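Local coordinates for vacuolar protein sorting protein 36 (Saccharomyces cerevisiae, PDB 2CAY) that serves in the ESCRT-II complex of multivesicular-body sorting, its N-terminal PH-type GLUE domain probably linking the complex to membrane lipids and to ESCRT-I, at residues A83-S88 / R130-I135; P96-F101 / V122-A127. All coordinates share one frame; numbering follows the deposited sequence.

In the fold
Both contacts bring the C-terminal helix 122-137 against one antiparallel sheet, whose neighbouring strands 82-88 and 97-102 follow each other in the chain. Interaction 2 uses the first turns of the helix with strand 97-102; interaction 1, its centre about 8 Å from that of interaction 2, uses later turns with strand 82-88, the outermost of the sheet within this chain. In chain order the strands come first and the helix last, 83-88, 96-101, 122-127 and 130-135, and the two strands are paired by probable backbone hydrogen bonds, S88 N to R97 O (2.8 Å) and A83 N to F101 O (2.8 Å). Y87 adds a further tie, packing on S125. The helix thereby caps one open end of the PH-type β-sandwich.

Interaction 1: A83-S88 / R130-I135; sequences AYVNYS and RALENI
L132 reaches from helix 130-135 onto strand 83-88 through a single methyl, CD2, which lies 3.8 Å from V85 CG1. The same methyl rests on the backbone just before V85, with L132 CD2 3.8 Å from Y84 CA and 4.0 Å from A83 O. L132 holds CG anti to its own backbone N (chi1 -179°), a setting that extends the chain away from the helix and carries CD2 across to the strand. V85 points back at the helix but is shorter, and the two side chains slide past one another in opposite directions, meeting methyl to methyl. With chi1 at -49°, V85 turns CG1 rather than CG2 against L132 CD2. Leucine suits the helix because its length bridges backbones whose nearest CA atoms, Y84 and L132, are 7.7 Å apart; branched valine suits a strand and here also packs on L98 and L100 of the neighbouring strand.

A83 and Y84 point their side chains away from the helix. Both face F101 on strand 97-102, which makes a classic beta bulge where the chain turns a corner. The Y84 ring meets the second subunit, edge-to-face with F101 of that subunit, and its OH is hydrogen-bonded to E110 O there. This is the packing of the C-terminal helix against the outermost strand of the second sheet in a PH-type fold.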
loop_
_atom_site.group_PDB
_atom_site.type_symbol
_atom_site.label_atom_id
_atom_site.label_comp_id
_atom_site.label_asym_id
_atom_site.label_seq_id
_atom_site.Cartn_x
_atom_site.Cartn_y
_atom_site.Cartn_z
ATOM N N ALA A 83 8.676 17.400 -2.326
ATOM C CA ALA A 83 9.021 17.007 -0.975
ATOM C C ALA A 83 9.285 15.514 -0.811
ATOM O O ALA A 83 10.194 15.119 -0.034
ATOM C CB ALA A 83 7.946 17.510 0.050
ATOM N N TYR A 84 8.516 14.671 -1.518
ATOM C CA TYR A 84 8.723 13.214 -1.468
ATOM C C TYR A 84 8.390 12.586 -2.803
ATOM O O TYR A 84 7.624 13.127 -3.582
ATOM C CB TYR A 84 7.798 12.517 -0.430
ATOM C CG TYR A 84 7.771 13.098 0.963
ATOM C CD1 TYR A 84 8.524 12.507 1.985
ATOM C CD2 TYR A 84 6.983 14.218 1.273
ATOM C CE1 TYR A 84 8.524 13.023 3.298
ATOM C CE2 TYR A 84 6.972 14.757 2.584
ATOM C CZ TYR A 84 7.732 14.137 3.591
ATOM O OH TYR A 84 7.708 14.628 4.870
ATOM N N VAL A 85 8.954 11.403 -3.041
ATOM C CA VAL A 85 8.487 10.527 -4.097
ATOM C C VAL A 85 8.249 9.159 -3.451
ATOM O O VAL A 85 8.959 8.777 -2.508
ATOM C CB VAL A 85 9.448 10.471 -5.336
ATOM C CG1 VAL A 85 9.826 11.850 -5.790
ATOM C CG2 VAL A 85 10.709 9.695 -5.008
ATOM N N ASN A 86 7.232 8.446 -3.923
ATOM C CA ASN A 86 6.866 7.131 -3.389
ATOM C C ASN A 86 6.532 6.181 -4.533
ATOM O O ASN A 86 5.689 6.483 -5.348
ATOM C CB ASN A 86 5.654 7.221 -2.439
ATOM C CG ASN A 86 5.071 5.835 -2.068
ATOM O OD1 ASN A 86 5.738 4.972 -1.443
ATOM N ND2 ASN A 86 3.813 5.612 -2.459
ATOM N N TYR A 87 7.206 5.030 -4.572
ATOM C CA TYR A 87 6.931 3.967 -5.535
ATOM C C TYR A 87 5.766 3.089 -5.104
ATOM O O TYR A 87 5.737 2.617 -3.962
ATOM C CB TYR A 87 8.177 3.090 -5.678
ATOM C CG TYR A 87 8.029 1.946 -6.672
ATOM C CD1 TYR A 87 8.129 2.175 -8.052
ATOM C CD2 TYR A 87 7.779 0.641 -6.237
ATOM C CE1 TYR A 87 7.992 1.132 -8.979
ATOM C CE2 TYR A 87 7.654 -0.426 -7.173
ATOM C CZ TYR A 87 7.758 -0.156 -8.537
ATOM O OH TYR A 87 7.650 -1.162 -9.469
ATOM N N SER A 88 4.858 2.799 -6.033
ATOM C CA SER A 88 3.699 1.917 -5.777
ATOM C C SER A 88 3.712 0.813 -6.846
ATOM O O SER A 88 3.797 1.097 -8.043
ATOM C CB SER A 88 2.415 2.751 -5.797
ATOM O OG SER A 88 1.264 1.953 -5.587
ATOM N N ARG A 130 17.142 9.465 -5.208
ATOM C CA ARG A 130 18.499 9.932 -4.929
ATOM C C ARG A 130 18.681 11.390 -5.349
ATOM O O ARG A 130 19.265 12.150 -4.589
ATOM C CB ARG A 130 19.544 9.040 -5.612
ATOM C CG ARG A 130 21.001 9.397 -5.279
ATOM C CD ARG A 130 21.992 8.324 -5.753
ATOM N NE ARG A 130 21.881 7.142 -4.899
ATOM C CZ ARG A 130 22.818 6.697 -4.064
ATOM N NH1 ARG A 130 24.015 7.283 -3.991
ATOM N NH2 ARG A 130 22.557 5.630 -3.320
ATOM N N ALA A 131 18.166 11.753 -6.529
ATOM C CA ALA A 131 18.290 13.098 -7.100
ATOM C C ALA A 131 17.514 14.095 -6.224
ATOM O O ALA A 131 18.046 15.166 -5.867
ATOM C CB ALA A 131 17.804 13.123 -8.545
ATOM N N LEU A 132 16.296 13.704 -5.811
ATOM C CA LEU A 132 15.543 14.482 -4.826
ATOM C C LEU A 132 16.290 14.654 -3.501
ATOM O O LEU A 132 16.436 15.776 -2.998
ATOM C CB LEU A 132 14.139 13.867 -4.574
ATOM C CG LEU A 132 13.290 14.659 -3.569
ATOM C CD1 LEU A 132 13.131 16.129 -3.995
ATOM C CD2 LEU A 132 11.941 13.996 -3.394
ATOM N N GLU A 133 16.755 13.559 -2.908
ATOM C CA GLU A 133 17.495 13.665 -1.661
ATOM C C GLU A 133 18.727 14.617 -1.748
ATOM O O GLU A 133 18.975 15.374 -0.791
ATOM C CB GLU A 133 17.869 12.280 -1.101
ATOM C CG GLU A 133 18.373 12.321 0.369
ATOM C CD GLU A 133 17.255 12.450 1.428
ATOM O OE1 GLU A 133 16.080 12.782 1.112
ATOM O OE2 GLU A 133 17.570 12.217 2.612
ATOM N N ASN A 134 19.445 14.633 -2.884
ATOM C CA ASN A 134 20.594 15.538 -3.053
ATOM C C ASN A 134 20.141 17.001 -2.936
ATOM O O ASN A 134 20.858 17.840 -2.392
ATOM C CB ASN A 134 21.299 15.364 -4.418
ATOM C CG ASN A 134 22.050 14.030 -4.549
ATOM O OD1 ASN A 134 22.332 13.356 -3.562
ATOM N ND2 ASN A 134 22.342 13.641 -5.780
ATOM N N ILE A 135 18.982 17.309 -3.503
ATOM C CA ILE A 135 18.461 18.676 -3.442
ATOM C C ILE A 135 17.987 19.011 -2.025
ATOM O O ILE A 135 18.321 20.080 -1.505
ATOM C CB ILE A 135 17.374 18.883 -4.469
ATOM C CG1 ILE A 135 18.029 18.935 -5.847
ATOM C CG2 ILE A 135 16.571 20.157 -4.167
ATOM C CD1 ILE A 135 17.158 18.485 -6.914
#

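Interaction 2: P96-F101 / V122-A127; sequences PRLILF and VLFSQA. With SO4 (sulfate ion), chain C.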
loop_
_atom_site.group_PDB
_atom_site.type_symbol
_atom_site.label_atom_id
_atom_site.label_comp_id
_atom_site.label_asym_id
_atom_site.label_seq_id
_atom_site.Cartn_x
_atom_site.Cartn_y
_atom_site.Cartn_z
ATOM N N PRO A 96 2.895 -0.179 -12.489
ATOM C CA PRO A 96 3.476 0.482 -11.294
ATOM C C PRO A 96 3.506 2.015 -11.463
ATOM O O PRO A 96 3.466 2.497 -12.599
ATOM C CB PRO A 96 4.917 -0.073 -11.210
ATOM C CG PRO A 96 5.029 -1.146 -12.233
ATOM C CD PRO A 96 3.856 -1.061 -13.192
ATOM N N ARG A 97 3.552 2.739 -10.356
ATOM C CA ARG A 97 3.412 4.203 -10.355
ATOM C C ARG A 97 4.501 4.799 -9.496
ATOM O O ARG A 97 4.854 4.266 -8.415
ATOM C CB ARG A 97 2.072 4.615 -9.738
ATOM C CG ARG A 97 0.822 3.948 -10.328
ATOM C CD ARG A 97 0.379 4.616 -11.591
ATOM N NE ARG A 97 -0.883 4.015 -12.096
ATOM C CZ ARG A 97 -2.120 4.407 -11.791
ATOM N NH1 ARG A 97 -2.337 5.416 -10.952
ATOM N NH2 ARG A 97 -3.172 3.732 -12.311
ATOM N N LEU A 98 5.026 5.928 -9.947
ATOM C CA LEU A 98 5.827 6.766 -9.060
ATOM C C LEU A 98 5.019 8.031 -8.696
ATOM O O LEU A 98 4.640 8.796 -9.574
ATOM C CB LEU A 98 7.193 7.101 -9.672
ATOM C CG LEU A 98 8.125 7.953 -8.774
ATOM C CD1 LEU A 98 8.578 7.145 -7.540
ATOM C CD2 LEU A 98 9.345 8.464 -9.550
ATOM N N ILE A 99 4.739 8.203 -7.408
ATOM C CA ILE A 99 3.888 9.312 -6.891
ATOM C C ILE A 99 4.782 10.459 -6.426
ATOM O O ILE A 99 5.698 10.248 -5.627
ATOM C CB ILE A 99 3.034 8.837 -5.665
ATOM C CG1 ILE A 99 2.394 7.466 -5.889
ATOM C CG2 ILE A 99 2.037 9.928 -5.174
ATOM C CD1 ILE A 99 1.756 7.300 -7.183
ATOM N N LEU A 100 4.553 11.642 -6.978
ATOM C CA LEU A 100 5.329 12.848 -6.613
ATOM C C LEU A 100 4.488 13.757 -5.716
ATOM O O LEU A 100 3.409 14.212 -6.133
ATOM C CB LEU A 100 5.744 13.611 -7.883
ATOM C CG LEU A 100 6.322 12.729 -8.995
ATOM C CD1 LEU A 100 6.678 13.588 -10.249
ATOM C CD2 LEU A 100 7.529 11.971 -8.486
ATOM N N PHE A 101 5.027 14.050 -4.526
ATOM C CA PHE A 101 4.419 14.974 -3.554
ATOM C C PHE A 101 5.094 16.338 -3.600
ATOM O O PHE A 101 6.338 16.414 -3.512
ATOM C CB PHE A 101 4.575 14.404 -2.153
ATOM C CG PHE A 101 3.603 13.320 -1.824
ATOM C CD1 PHE A 101 2.488 13.093 -2.622
ATOM C CD2 PHE A 101 3.723 12.627 -0.628
ATOM C CE1 PHE A 101 1.572 12.131 -2.280
ATOM C CE2 PHE A 101 2.790 11.658 -0.278
ATOM C CZ PHE A 101 1.722 11.419 -1.119
ATOM N N VAL A 122 11.385 0.674 -11.570
ATOM C CA VAL A 122 12.194 0.628 -10.360
ATOM C C VAL A 122 13.501 1.417 -10.456
ATOM O O VAL A 122 13.830 2.166 -9.556
ATOM C CB VAL A 122 12.485 -0.843 -9.942
ATOM C CG1 VAL A 122 13.548 -0.890 -8.823
ATOM C CG2 VAL A 122 11.168 -1.520 -9.535
ATOM N N LEU A 123 14.272 1.217 -11.503
ATOM C CA LEU A 123 15.535 1.979 -11.604
ATOM C C LEU A 123 15.289 3.496 -11.720
ATOM O O LEU A 123 16.029 4.297 -11.152
ATOM C CB LEU A 123 16.347 1.500 -12.799
ATOM C CG LEU A 123 16.921 0.062 -12.721
ATOM C CD1 LEU A 123 17.626 -0.283 -14.030
ATOM C CD2 LEU A 123 17.872 -0.049 -11.522
ATOM N N PHE A 124 14.252 3.872 -12.466
ATOM C CA PHE A 124 13.890 5.289 -12.575
ATOM C C PHE A 124 13.517 5.881 -11.224
ATOM O O PHE A 124 13.951 6.982 -10.862
ATOM C CB PHE A 124 12.775 5.533 -13.584
ATOM C CG PHE A 124 12.591 7.017 -13.908
ATOM C CD1 PHE A 124 13.271 7.606 -14.968
ATOM C CD2 PHE A 124 11.784 7.820 -13.103
ATOM C CE1 PHE A 124 13.115 9.010 -15.226
ATOM C CE2 PHE A 124 11.616 9.203 -13.380
ATOM C CZ PHE A 124 12.297 9.783 -14.430
ATOM N N SER A 125 12.706 5.151 -10.475
ATOM C CA SER A 125 12.248 5.631 -9.175
ATOM C C SER A 125 13.407 5.737 -8.197
ATOM O O SER A 125 13.504 6.701 -7.458
ATOM C CB SER A 125 11.162 4.724 -8.615
ATOM O OG SER A 125 10.058 4.705 -9.512
ATOM N N GLN A 126 14.279 4.725 -8.190
ATOM C CA GLN A 126 15.461 4.767 -7.309
ATOM C C GLN A 126 16.374 5.974 -7.618
ATOM O O GLN A 126 16.836 6.674 -6.700
ATOM C CB GLN A 126 16.243 3.447 -7.433
ATOM C CG GLN A 126 15.512 2.304 -6.660
ATOM C CD GLN A 126 16.126 0.915 -6.889
ATOM O OE1 GLN A 126 16.801 0.672 -7.893
ATOM N NE2 GLN A 126 15.879 -0.004 -5.950
ATOM N N ALA A 127 16.607 6.228 -8.894
ATOM C CA ALA A 127 17.438 7.355 -9.315
ATOM C C ALA A 127 16.752 8.695 -8.892
ATOM O O ALA A 127 17.396 9.631 -8.432
ATOM C CB ALA A 127 17.626 7.309 -10.824
HETATM S S SO4 C . -2.207 2.429 -15.609
HETATM O O1 SO4 C . -1.901 3.844 -15.709
HETATM O O2 SO4 C . -1.522 1.677 -16.662
HETATM O O3 SO4 C . -3.660 2.292 -15.808
HETATM O O4 SO4 C . -1.778 1.852 -14.362
#
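Strand 97-101 passes the first turns of helix 122-127 with its closest backbone approach at L98 and S125, whose CA atoms are 6.5 Å apart. L98 points toward the helix and lays its isobutyl group against the S125 hydroxyl. Its CD1 lies 3.5 Å from S125 OG and 3.7 Å from S125 CB. Serine fits so close an approach because it is small, and its buried hydroxyl is satisfied by a hydrogen bond to the carbonyl oxygen of G121, just before the helix begins. The other methyl, L98 CD2, meets F124 more loosely, at the ring's edge, 4.4 Å from CD2 of F124, while that ring also packs on I55, L57 and F33 of the opposite sheet.

R97 points the other way, away from the helix. In-plane at the guanidinium edge, a single sulfate oxygen, O4, accepts bent hydrogen bonds from R97 NE (3.3 Å, 149°) and NH2 (3.1 Å, 151°). Y41, S95, S115 and R117 complete this sulfate site, the ion probably coming from the crystallisation liquor. Alternation sends L98 toward the helix and R97 to the other face of the strand, in a PH-type sandwich capped by its C-terminal helix.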